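Local coordinates for G protein coupled receptor (Arabidopsis thaliana, PDB 3T33) that binds zinc as a LanC-like protein and may play a role in abscisic acid signalling, at residues V63-T67 and W68-G72; L90-K93 and S94-V97; D147-Y150 and D151-L154. All coordinates share one frame; numbering follows the deposited sequence.

In the fold
Each of the three contacts lies within a single helix of this all-helical LanC-like protein. They follow one another along the chain: interaction 1 at the C-terminal end of helix 45-69, interaction 2 in helix 84-98, interaction 3 in the opening turns of helix 147-158. The centres of interactions 1 and 2 are about 17 Å apart, and their two neighbouring helices meet where Val63 and Val64 pack on Leu90 and Leu91. Interaction 3 stands apart, about 10 Å from interaction 1 and about 11 Å from interaction 2 between nearest atoms, yet helices 101-118 and 130-144 reach both it and interaction 2. All three lie away from the zinc site of Cys288, Cys333 and His334.

Interaction 1 of 3, residues V63-T67 and W68-G72; sequences VVWET and WERSG
Glu66 and Arg70, one turn apart where helix 45-69 runs out, are joined by a salt bridge of 2.7 Å from OE2 to NH2. The two side chains run side by side in the same direction, but their flat ends stand almost perpendicular, at 88°. OE1 of Glu66 consequently sits over the centre of the guanidinium face, 3.3 Å from CZ of Arg70, while OE2 takes the shorter contact with NH2. Bends at chi2 and chi3 fold the arginine back over the helix to reach the carboxylate. Lys62 forms a second salt bridge with OE2 of Glu66, so this oxygen has two positive partners, which would probably stabilise its charged form.

The backbone changes its pairing here. Arg70 N donates to Trp65 O at 2.8 Å, a nearly straight i to i+5 bond belonging to a wider pi-type turn, and Val64 O receives Trp68 N as well as a weak bond from Glu69 N. Thr67 adds a side-chain bond to the turn before: its OG1, set between the backbone N and the carbonyl carbon (chi1 63°), bonds Val63 O at 2.9 Å from above the carbonyl plane. Val63 O also accepts from Thr67 N, and Thr87 of helix 84-98 is a further hydrogen-bond partner of OG1.

Packing completes the contact. CB of Glu69 lies over one face of the exposed Trp65 indole, a CH-pi contact 4.0 Å from the centroid of the six-membered ring. On another flank Val64 CG1 meets Trp68 CB loosely at 4.4 Å, and both side chains lean on Leu106 of helix 101-118. Gly72 then leaves helical geometry with positive phi; its N bonds Glu69 O across a type I turn, and the helix closes in a Schellman motif.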
loop_
_atom_site.group_PDB
_atom_site.type_symbol
_atom_site.label_atom_id
_atom_site.label_comp_id
_atom_site.label_asym_id
_atom_site.label_seq_id
_atom_site.Cartn_x
_atom_site.Cartn_y
_atom_site.Cartn_z
ATOM N N VAL A 63 2.424 13.392 13.882
ATOM C CA VAL A 63 1.185 13.231 13.135
ATOM C C VAL A 63 -0.052 13.300 14.054
ATOM O O VAL A 63 -0.999 13.960 13.714
ATOM C CB VAL A 63 1.166 11.905 12.302
ATOM C CG1 VAL A 63 -0.229 11.712 11.638
ATOM C CG2 VAL A 63 2.227 11.943 11.231
ATOM N N VAL A 64 -0.015 12.611 15.203
ATOM C CA VAL A 64 -1.049 12.712 16.235
ATOM C C VAL A 64 -1.198 14.145 16.740
ATOM O O VAL A 64 -2.320 14.614 16.878
ATOM C CB VAL A 64 -0.816 11.771 17.422
ATOM C CG1 VAL A 64 -1.851 12.010 18.528
ATOM C CG2 VAL A 64 -0.918 10.318 16.960
ATOM N N TRP A 65 -0.082 14.858 16.943
ATOM C CA TRP A 65 -0.164 16.266 17.338
ATOM C C TRP A 65 -1.026 17.093 16.375
ATOM O O TRP A 65 -1.968 17.737 16.799
ATOM C CB TRP A 65 1.195 16.921 17.533
ATOM C CG TRP A 65 1.019 18.263 18.147
ATOM C CD1 TRP A 65 1.201 19.487 17.543
ATOM C CD2 TRP A 65 0.551 18.537 19.471
ATOM N NE1 TRP A 65 0.889 20.490 18.418
ATOM C CE2 TRP A 65 0.475 19.934 19.606
ATOM C CE3 TRP A 65 0.193 17.727 20.572
ATOM C CZ2 TRP A 65 0.055 20.548 20.792
ATOM C CZ3 TRP A 65 -0.224 18.350 21.762
ATOM C CH2 TRP A 65 -0.277 19.736 21.852
ATOM N N GLU A 66 -0.719 16.997 15.079
ATOM C CA GLU A 66 -1.239 17.886 14.058
ATOM C C GLU A 66 -2.640 17.532 13.638
ATOM O O GLU A 66 -3.414 18.405 13.349
ATOM C CB GLU A 66 -0.345 17.866 12.813
ATOM C CG GLU A 66 1.031 18.463 12.996
ATOM C CD GLU A 66 0.971 19.937 13.469
ATOM O OE1 GLU A 66 -0.002 20.649 13.094
ATOM O OE2 GLU A 66 1.867 20.382 14.252
ATOM N N THR A 67 -2.976 16.247 13.580
ATOM C CA THR A 67 -4.214 15.849 12.974
ATOM C C THR A 67 -5.284 15.693 14.022
ATOM O O THR A 67 -6.450 15.643 13.695
ATOM C CB THR A 67 -4.072 14.512 12.155
ATOM O OG1 THR A 67 -3.707 13.413 13.006
ATOM C CG2 THR A 67 -3.077 14.665 11.021
ATOM N N TRP A 68 -4.879 15.608 15.285
ATOM C CA TRP A 68 -5.824 15.369 16.370
ATOM C C TRP A 68 -5.851 16.492 17.402
ATOM O O TRP A 68 -6.897 17.093 17.646
ATOM C CB TRP A 68 -5.517 14.036 17.057
ATOM C CG TRP A 68 -6.600 13.577 17.984
ATOM C CD1 TRP A 68 -6.497 13.375 19.329
ATOM C CD2 TRP A 68 -7.954 13.259 17.634
ATOM N NE1 TRP A 68 -7.702 12.953 19.839
ATOM C CE2 TRP A 68 -8.612 12.874 18.818
ATOM C CE3 TRP A 68 -8.671 13.265 16.434
ATOM C CZ2 TRP A 68 -9.953 12.497 18.838
ATOM C CZ3 TRP A 68 -10.003 12.890 16.456
ATOM C CH2 TRP A 68 -10.629 12.512 17.650
ATOM N N GLU A 69 -4.703 16.767 18.014
ATOM C CA GLU A 69 -4.642 17.763 19.116
ATOM C C GLU A 69 -4.722 19.209 18.648
ATOM O O GLU A 69 -5.632 19.933 19.063
ATOM C CB GLU A 69 -3.455 17.521 20.085
ATOM C CG GLU A 69 -3.570 16.190 20.884
ATOM C CD GLU A 69 -4.604 16.270 22.012
ATOM O OE1 GLU A 69 -4.995 17.408 22.363
ATOM O OE2 GLU A 69 -5.033 15.214 22.554
ATOM N N ARG A 70 -3.814 19.629 17.773
ATOM C CA ARG A 70 -3.874 20.968 17.205
ATOM C C ARG A 70 -5.315 21.320 16.713
ATOM O O ARG A 70 -5.881 22.378 17.051
ATOM C CB ARG A 70 -2.907 21.082 16.030
ATOM C CG ARG A 70 -3.065 22.378 15.214
ATOM C CD ARG A 70 -2.232 23.503 15.838
ATOM N NE ARG A 70 -0.829 23.097 15.935
ATOM C CZ ARG A 70 0.089 23.314 14.984
ATOM N NH1 ARG A 70 -0.240 23.965 13.864
ATOM N NH2 ARG A 70 1.341 22.884 15.157
ATOM N N SER A 71 -5.885 20.419 15.914
ATOM C CA SER A 71 -7.144 20.640 15.239
ATOM C C SER A 71 -8.310 20.583 16.246
ATOM O O SER A 71 -9.468 20.688 15.851
ATOM C CB SER A 71 -7.309 19.574 14.130
ATOM O OG SER A 71 -7.606 18.283 14.686
ATOM N N GLY A 72 -7.992 20.407 17.536
ATOM C CA GLY A 72 -8.976 20.314 18.619
ATOM C C GLY A 72 -9.939 19.148 18.451
ATOM O O GLY A 72 -11.120 19.284 18.768
#

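Interaction 2 of 3, residues L90-K93 and S94-V97; sequences LLFK and SYQV
Lys93 and Gln96 meet three residues apart on a buried stretch of helix 84-98. The lysine sets out with CG anti to its backbone N and beside the carbonyl carbon, which leaves CB and CG against the start of the following peptide simply as chain neighbours. CD carries the bend between CG and CE: turns at chi2 and chi3 swing the chain along the helix towards the next turn. CE of Lys93 comes 3.5 Å from OE1 of Gln96, and NZ of Lys93 gives that OE1 of Gln96 a weak hydrogen bond of 3.4 Å. The stronger partner of the ammonium group is Asp401 of helix 392-402, a salt bridge that ties the two helices together, while Tyr397 and Leu400 of that helix touch the lysine chain. Gln96 therefore adds a second, weaker hold on a charge already paired.

The scaffold is a regular alpha-helix: Ser94, Tyr95, Gln96 and Val97 each donate their backbone N four residues back, to Leu90, Leu91, Phe92 and Lys93. In this LanC-like, all-helical fold different sides of helix 84-98 meet different neighbours, with Leu91 facing helix 101-118 and Phe92 facing helix 130-144.

Gln96 also works on Phe92. With CG beside its own backbone N (chi1 -87°) and the chain extended beyond, CG of Gln96 lies over one face of the Phe92 ring, and CD reaches the rim at CE2, 3.9 Å away; the amide is tilted by 25° from the ring plane. At another part of the ring, CE1 of Phe92 meets CD2 of Tyr95 at 4.2 Å, and Cys143 of helix 130-144 touches both aromatic side chains. Ser94 has its CB 3.4 Å from Leu90 O, whereas its OG is bonded to Asp103 of helix 101-118.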
loop_
_atom_site.group_PDB
_atom_site.type_symbol
_atom_site.label_atom_id
_atom_site.label_comp_id
_atom_site.label_asym_id
_atom_site.label_seq_id
_atom_site.Cartn_x
_atom_site.Cartn_y
_atom_site.Cartn_z
ATOM N N LEU A 90 -2.459 4.409 11.411
ATOM C CA LEU A 90 -1.056 4.494 11.832
ATOM C C LEU A 90 -0.932 4.069 13.313
ATOM O O LEU A 90 0.042 3.394 13.714
ATOM C CB LEU A 90 -0.530 5.904 11.584
ATOM C CG LEU A 90 0.859 6.160 12.254
ATOM C CD1 LEU A 90 1.957 5.229 11.689
ATOM C CD2 LEU A 90 1.254 7.667 12.112
ATOM N N LEU A 91 -1.936 4.465 14.120
ATOM C CA LEU A 91 -1.997 4.151 15.547
ATOM C C LEU A 91 -2.247 2.700 15.756
ATOM O O LEU A 91 -1.670 2.066 16.674
ATOM C CB LEU A 91 -3.082 5.008 16.234
ATOM C CG LEU A 91 -2.546 6.403 16.572
ATOM C CD1 LEU A 91 -3.693 7.307 16.854
ATOM C CD2 LEU A 91 -1.654 6.307 17.807
ATOM N N PHE A 92 -3.140 2.162 14.928
ATOM C CA PHE A 92 -3.343 0.708 14.883
ATOM C C PHE A 92 -2.027 -0.093 14.530
ATOM O O PHE A 92 -1.696 -1.067 15.185
ATOM C CB PHE A 92 -4.489 0.338 13.919
ATOM C CG PHE A 92 -4.871 -1.111 13.990
ATOM C CD1 PHE A 92 -5.482 -1.623 15.119
ATOM C CD2 PHE A 92 -4.576 -1.975 12.956
ATOM C CE1 PHE A 92 -5.787 -2.990 15.227
ATOM C CE2 PHE A 92 -4.875 -3.356 13.063
ATOM C CZ PHE A 92 -5.506 -3.841 14.214
ATOM N N LYS A 93 -1.319 0.310 13.489
ATOM C CA LYS A 93 -0.074 -0.333 13.104
ATOM C C LYS A 93 0.948 -0.247 14.263
ATOM O O LYS A 93 1.716 -1.187 14.540
ATOM C CB LYS A 93 0.484 0.417 11.905
ATOM C CG LYS A 93 1.856 -0.018 11.527
ATOM C CD LYS A 93 1.856 -1.038 10.383
ATOM C CE LYS A 93 2.064 -2.368 10.854
ATOM N NZ LYS A 93 1.780 -3.349 9.753
ATOM N N SER A 94 0.943 0.870 14.952
ATOM C CA SER A 94 1.829 1.060 16.079
ATOM C C SER A 94 1.446 0.179 17.236
ATOM O O SER A 94 2.291 -0.358 17.951
ATOM C CB SER A 94 1.759 2.499 16.528
ATOM O OG SER A 94 2.673 2.687 17.577
ATOM N N TYR A 95 0.162 0.057 17.462
ATOM C CA TYR A 95 -0.256 -0.895 18.439
ATOM C C TYR A 95 0.206 -2.320 18.016
ATOM O O TYR A 95 0.643 -3.095 18.854
ATOM C CB TYR A 95 -1.797 -0.821 18.624
ATOM C CG TYR A 95 -2.350 -2.048 19.247
ATOM C CD1 TYR A 95 -2.089 -2.355 20.597
ATOM C CD2 TYR A 95 -3.049 -2.962 18.475
ATOM C CE1 TYR A 95 -2.557 -3.567 21.164
ATOM C CE2 TYR A 95 -3.519 -4.130 19.001
ATOM C CZ TYR A 95 -3.281 -4.431 20.350
ATOM O OH TYR A 95 -3.769 -5.618 20.848
ATOM N N GLN A 96 0.061 -2.679 16.743
ATOM C CA GLN A 96 0.355 -4.046 16.304
ATOM C C GLN A 96 1.836 -4.365 16.570
ATOM O O GLN A 96 2.195 -5.532 16.804
ATOM C CB GLN A 96 0.125 -4.180 14.798
ATOM C CG GLN A 96 -1.282 -4.523 14.315
ATOM C CD GLN A 96 -1.263 -4.905 12.771
ATOM O OE1 GLN A 96 -0.676 -4.176 11.927
ATOM N NE2 GLN A 96 -1.881 -6.058 12.419
ATOM N N VAL A 97 2.677 -3.320 16.481
ATOM C CA VAL A 97 4.116 -3.451 16.605
ATOM C C VAL A 97 4.540 -3.379 18.092
ATOM O O VAL A 97 5.352 -4.180 18.517
ATOM C CB VAL A 97 4.881 -2.368 15.784
ATOM C CG1 VAL A 97 6.379 -2.469 16.004
ATOM C CG2 VAL A 97 4.641 -2.540 14.320
#

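Interaction 3 of 3, residues D147-Y150 and D151-L154; sequences DQLY and DRYL
Leu149 and Tyr153 are brought together by the leucine's unusual chi1 of -135° and by the tyrosine CG lying beside its own backbone N, chi1 -77°. The two side chains then run side by side in the same direction, at the start of alpha-helix 147-158 of the LanC-like all-helical fold, packed against helices 101-118 and 130-144. CD2 of Leu149 presses on CE2 of Tyr153 at 3.4 Å, a tight contact. The same methyl, CD2 of Leu149, also sits over the centre of the guanidinium, 3.6 Å from CZ of Arg152, thus serving two neighbours at once. NH2 of Arg152 forms a salt bridge with Glu112 of helix 101-118.

Tyr150 and Leu154 make a second pair, four residues apart. CB of Leu154 lies over one face of the ring, and its CD2 approaches CZ of Tyr150 at 3.8 Å. Helix 174-188 borders this pair, and the phenol hydroxyl is hydrogen-bonded to Ser192. Asp151 crosses the tyrosine at about a right angle, its OD1 3.5 Å from CD2 of Tyr150.

Regular i to i+4 backbone bonds hold these positions, from Asp151 N to Asp147 O onwards. In the last of them Leu154 N donates to Tyr150 O at 2.8 Å, in the carbonyl plane.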
loop_
_atom_site.group_PDB
_atom_site.type_symbol
_atom_site.label_atom_id
_atom_site.label_comp_id
_atom_site.label_asym_id
_atom_site.label_seq_id
_atom_site.Cartn_x
_atom_site.Cartn_y
_atom_site.Cartn_z
ATOM N N ASP A 147 -16.835 -6.412 22.479
ATOM C CA ASP A 147 -17.813 -7.029 21.578
ATOM C C ASP A 147 -18.920 -6.068 21.150
ATOM O O ASP A 147 -19.218 -5.998 19.984
ATOM C CB ASP A 147 -18.418 -8.309 22.180
ATOM C CG ASP A 147 -17.409 -9.512 22.232
ATOM O OD1 ASP A 147 -16.383 -9.528 21.480
ATOM O OD2 ASP A 147 -17.661 -10.472 23.027
ATOM N N GLN A 148 -19.509 -5.298 22.054
ATOM C CA GLN A 148 -20.627 -4.393 21.677
ATOM C C GLN A 148 -20.237 -3.305 20.635
ATOM O O GLN A 148 -20.993 -2.990 19.695
ATOM C CB GLN A 148 -21.256 -3.724 22.914
ATOM C CG GLN A 148 -21.631 -4.646 24.107
ATOM C CD GLN A 148 -20.427 -5.497 24.669
ATOM O OE1 GLN A 148 -19.297 -4.979 24.857
ATOM N NE2 GLN A 148 -20.684 -6.800 24.934
ATOM N N LEU A 149 -19.084 -2.686 20.840
ATOM C CA LEU A 149 -18.525 -1.764 19.870
ATOM C C LEU A 149 -18.266 -2.493 18.524
ATOM O O LEU A 149 -18.420 -1.938 17.457
ATOM C CB LEU A 149 -17.188 -1.294 20.396
ATOM C CG LEU A 149 -16.881 0.182 20.320
ATOM C CD1 LEU A 149 -15.392 0.340 20.173
ATOM C CD2 LEU A 149 -17.593 0.840 19.196
ATOM N N TYR A 150 -17.839 -3.732 18.600
ATOM C CA TYR A 150 -17.575 -4.495 17.416
ATOM C C TYR A 150 -18.854 -4.660 16.572
ATOM O O TYR A 150 -18.811 -4.423 15.332
ATOM C CB TYR A 150 -17.017 -5.850 17.773
ATOM C CG TYR A 150 -17.128 -6.858 16.655
ATOM C CD1 TYR A 150 -16.354 -6.716 15.508
ATOM C CD2 TYR A 150 -17.942 -7.996 16.770
ATOM C CE1 TYR A 150 -16.402 -7.625 14.516
ATOM C CE2 TYR A 150 -18.000 -8.932 15.740
ATOM C CZ TYR A 150 -17.241 -8.731 14.615
ATOM O OH TYR A 150 -17.243 -9.607 13.533
ATOM N N ASP A 151 -19.966 -5.053 17.246
ATOM C CA ASP A 151 -21.247 -5.314 16.574
ATOM C C ASP A 151 -21.707 -4.060 15.936
ATOM O O ASP A 151 -22.223 -4.051 14.795
ATOM C CB ASP A 151 -22.301 -5.723 17.560
ATOM C CG ASP A 151 -22.008 -7.082 18.191
ATOM O OD1 ASP A 151 -21.387 -7.957 17.530
ATOM O OD2 ASP A 151 -22.438 -7.263 19.344
ATOM N N ARG A 152 -21.485 -2.975 16.647
ATOM C CA ARG A 152 -21.976 -1.720 16.170
ATOM C C ARG A 152 -21.260 -1.299 14.870
ATOM O O ARG A 152 -21.916 -0.815 13.935
ATOM C CB ARG A 152 -21.920 -0.681 17.296
ATOM C CG ARG A 152 -21.638 0.776 16.864
ATOM C CD ARG A 152 -21.482 1.706 18.114
ATOM N NE ARG A 152 -20.527 2.792 17.850
ATOM C CZ ARG A 152 -19.906 3.519 18.780
ATOM N NH1 ARG A 152 -20.115 3.293 20.076
ATOM N NH2 ARG A 152 -19.052 4.467 18.391
ATOM N N TYR A 153 -19.939 -1.469 14.789
ATOM C CA TYR A 153 -19.257 -1.146 13.511
ATOM C C TYR A 153 -19.566 -2.190 12.425
ATOM O O TYR A 153 -19.631 -1.873 11.251
ATOM C CB TYR A 153 -17.743 -1.043 13.649
ATOM C CG TYR A 153 -17.252 0.239 14.270
ATOM C CD1 TYR A 153 -17.334 1.456 13.585
ATOM C CD2 TYR A 153 -16.685 0.223 15.570
ATOM C CE1 TYR A 153 -16.901 2.645 14.175
ATOM C CE2 TYR A 153 -16.226 1.391 16.156
ATOM C CZ TYR A 153 -16.315 2.592 15.457
ATOM O OH TYR A 153 -15.885 3.730 16.083
ATOM N N LEU A 154 -19.702 -3.431 12.846
ATOM C CA LEU A 154 -20.119 -4.497 11.960
ATOM C C LEU A 154 -21.509 -4.260 11.311
ATOM O O LEU A 154 -21.667 -4.504 10.090
ATOM C CB LEU A 154 -20.093 -5.799 12.713
ATOM C CG LEU A 154 -20.428 -7.010 11.862
ATOM C CD1 LEU A 154 -19.473 -7.061 10.714
ATOM C CD2 LEU A 154 -20.418 -8.252 12.674
#